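2-oxo-1,2-dihydroquinoline 8-monooxygenase, oxygenase component (Pseudomonas putida, PDB 1Z02) hydroxylates 2-oxo-1,2-dihydroquinoline at position 8, its Rieske [2Fe-2S] centre passing electrons to a mononuclear iron where oxygen is activated. Local coordinates at the interface of chains A and B. Residues are numbered along the deposited sequence; one frame, centred on the assembly and turned at random. Chains: chain A/B, 2-oxo-1,2-dihydroquinoline 8-monooxygenase, oxygenase component.

The interface of chains A and B. Residues chain A 86-87, 110; chain B 385-388, 391.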
ATOM      1  N   HIS A  86     -24.924   6.734  12.825  1.00 10.79           N
ATOM      2  CA  HIS A  86     -25.709   5.789  12.069  1.00  9.74           C
ATOM      3  C   HIS A  86     -24.819   4.759  11.401  1.00  8.89           C
ATOM      4  O   HIS A  86     -24.727   3.626  11.872  1.00  9.55           O
ATOM      5  CB  HIS A  86     -26.560   6.484  11.004  1.00 11.24           C
ATOM      6  CG  HIS A  86     -27.559   5.572  10.364  1.00 10.10           C
ATOM      7  ND1 HIS A  86     -28.023   5.749   9.074  1.00  8.87           N
ATOM      8  CD2 HIS A  86     -28.181   4.462  10.828  1.00  8.74           C
ATOM      9  CE1 HIS A  86     -28.877   4.792   8.778  1.00  9.34           C
ATOM     10  NE2 HIS A  86     -28.993   3.994   9.826  1.00  9.38           N
ATOM     11  N   ARG A  87     -24.162   5.153  10.312  1.00 10.52           N
ATOM     12  CA  ARG A  87     -23.305   4.226   9.587  1.00 10.86           C
ATOM     13  C   ARG A  87     -21.864   4.677   9.332  1.00 10.61           C
ATOM     14  O   ARG A  87     -21.251   4.302   8.334  1.00  9.52           O
ATOM     15  CB  ARG A  87     -23.998   3.807   8.289  1.00 11.00           C
ATOM     16  CG  ARG A  87     -25.386   3.241   8.564  1.00 14.43           C
ATOM     17  CD  ARG A  87     -25.968   2.485   7.394  1.00 14.03           C
ATOM     18  NE  ARG A  87     -25.187   1.290   7.092  1.00 14.62           N
ATOM     19  CZ  ARG A  87     -25.603   0.307   6.303  1.00 13.88           C
ATOM     20  NH1 ARG A  87     -24.817  -0.735   6.084  1.00 13.71           N
ATOM     21  NH2 ARG A  87     -26.801   0.365   5.742  1.00 12.39           N
ATOM     22  N   PHE A 110     -28.941  12.218   9.885  1.00  8.99           N
ATOM     23  CA  PHE A 110     -28.795  12.197  11.336  1.00 10.14           C
ATOM     24  C   PHE A 110     -28.273  13.601  11.616  1.00 10.39           C
ATOM     25  O   PHE A 110     -27.330  14.056  10.970  1.00  8.72           O
ATOM     26  CB  PHE A 110     -27.772  11.147  11.769  1.00  8.61           C
ATOM     27  CG  PHE A 110     -28.384   9.822  12.172  1.00  7.78           C
ATOM     28  CD1 PHE A 110     -29.316   9.185  11.351  1.00  6.77           C
ATOM     29  CD2 PHE A 110     -28.007   9.208  13.373  1.00  6.17           C
ATOM     30  CE1 PHE A 110     -29.873   7.945  11.722  1.00  6.70           C
ATOM     31  CE2 PHE A 110     -28.548   7.979  13.756  1.00  6.81           C
ATOM     32  CZ  PHE A 110     -29.485   7.340  12.930  1.00  7.01           C
TER
ATOM     33  N   GLU B 385     -22.712   0.094  14.489  1.00  8.27           N
ATOM     34  CA  GLU B 385     -23.605   0.928  13.702  1.00  8.41           C
ATOM     35  C   GLU B 385     -24.885   1.047  14.540  1.00  7.82           C
ATOM     36  O   GLU B 385     -25.251   0.104  15.242  1.00  9.21           O
ATOM     37  CB  GLU B 385     -23.911   0.248  12.363  1.00  8.34           C
ATOM     38  CG  GLU B 385     -24.713  -1.031  12.522  1.00  6.97           C
ATOM     39  CD  GLU B 385     -24.917  -1.785  11.230  1.00  8.79           C
ATOM     40  OE1 GLU B 385     -24.701  -1.205  10.140  1.00  9.27           O
ATOM     41  OE2 GLU B 385     -25.305  -2.969  11.309  1.00  9.63           O
ATOM     42  N   GLN B 386     -25.548   2.198  14.494  1.00  7.20           N
ATOM     43  CA  GLN B 386     -26.784   2.374  15.247  1.00  7.91           C
ATOM     44  C   GLN B 386     -27.955   2.561  14.301  1.00  7.66           C
ATOM     45  O   GLN B 386     -28.317   3.683  13.946  1.00  9.05           O
ATOM     46  CB  GLN B 386     -26.651   3.558  16.208  1.00  7.25           C
ATOM     47  CG  GLN B 386     -25.501   3.362  17.201  1.00  8.64           C
ATOM     48  CD  GLN B 386     -25.511   4.369  18.335  1.00 10.33           C
ATOM     49  OE1 GLN B 386     -26.472   4.448  19.099  1.00 10.26           O
ATOM     50  NE2 GLN B 386     -24.439   5.140  18.454  1.00 12.69           N
ATOM     51  N   LEU B 387     -28.542   1.437  13.891  1.00  8.41           N
ATOM     52  CA  LEU B 387     -29.656   1.430  12.955  1.00  8.27           C
ATOM     53  C   LEU B 387     -30.961   1.857  13.597  1.00  8.75           C
ATOM     54  O   LEU B 387     -31.133   1.761  14.815  1.00  7.63           O
ATOM     55  CB  LEU B 387     -29.794   0.035  12.331  1.00  7.56           C
ATOM     56  CG  LEU B 387     -28.479  -0.498  11.739  1.00  6.31           C
ATOM     57  CD1 LEU B 387     -28.714  -1.819  11.041  1.00  4.27           C
ATOM     58  CD2 LEU B 387     -27.910   0.507  10.770  1.00  8.94           C
ATOM     59  N   VAL B 388     -31.880   2.328  12.757  1.00  7.98           N
ATOM     60  CA  VAL B 388     -33.172   2.819  13.211  1.00  8.31           C
ATOM     61  C   VAL B 388     -34.368   2.177  12.497  1.00  9.65           C
ATOM     62  O   VAL B 388     -34.217   1.224  11.737  1.00  7.74           O
ATOM     63  CB  VAL B 388     -33.233   4.370  13.072  1.00  9.39           C
ATOM     64  CG1 VAL B 388     -32.231   5.020  14.014  1.00 10.07           C
ATOM     65  CG2 VAL B 388     -32.905   4.783  11.654  1.00 10.34           C
ATOM     66  N   ASP B 391     -34.374   1.175   8.934  1.00 10.15           N
ATOM     67  CA  ASP B 391     -33.392   0.149   8.630  1.00  8.92           C
ATOM     68  C   ASP B 391     -33.968  -1.267   8.674  1.00  9.50           C
ATOM     69  O   ASP B 391     -33.235  -2.253   8.591  1.00  8.69           O
ATOM     70  CB  ASP B 391     -32.210   0.300   9.583  1.00  9.01           C
ATOM     71  CG  ASP B 391     -31.364   1.507   9.245  1.00  9.40           C
ATOM     72  OD1 ASP B 391     -30.889   2.202  10.174  1.00  9.00           O
ATOM     73  OD2 ASP B 391     -31.172   1.751   8.033  1.00  9.05           O
TER
HETATM   74  O   HOH W   1     -29.109   2.172   6.286  1.00 11.83           O
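The imidazole of A:His86 reaches chain B edge-on, its rim in plane with the backbone of B:Gln386 and B:Leu387 and with the carboxylate of B:Asp391. Its two faces are taken up by its own chain: CG of A:Arg87 lies over the ring centre, and CE1 of A:Phe110 sits on the opposite face towards the rim, while CB of A:His86 in turn caps the A:Phe110 ring. A histidine ligand of the Rieske cluster, from the C-X-H motif and binding iron through ND1, is thus clamped within one subunit and read by the next, a worked example of how Rieske oxygenase trimers join the cluster of one subunit to the catalytic domain of its neighbour. CG of A:His86 stands anti to the backbone N (chi1 -170°), which carries the ring outward to B:Asp391. There NE2, the nitrogen not bound to iron, donates to the syn lone pair of OD1 at 2.6 Å, nearly straight. Ring and carboxylate are only 21° from coplanar. OD1 also accepts the backbone N of B:Val388 on its anti side at 2.8 Å; these two donors and a water at OD2 limit the carboxylate's rotation. An alanine in place of B:Asp391 would probably leave NE2 of A:His86 and the backbone N of B:Val388 without their shared acceptor. The carboxylate would probably polarise the imidazole N-H, pushing electron density towards the iron, and may thereby tune the cluster's potential, though the structure alone does not show this. Alongside, the backbone N of B:Gln386 donates to O of A:His86 at 3.1 Å. CD2 of B:Leu387 packs 4.0 Å from CD2 of A:His86, and CG1 of B:Val388 meets CZ of A:Phe110 at 3.8 Å. A:Arg87 and B:Glu385 run side by side in a long salt bridge, NE to OE1 4.0 Å, their planes steeply turned. The bent arginine also sends NH2 to the water, 3.0 Å away, which lies 2.7 Å from OD2 of B:Asp391.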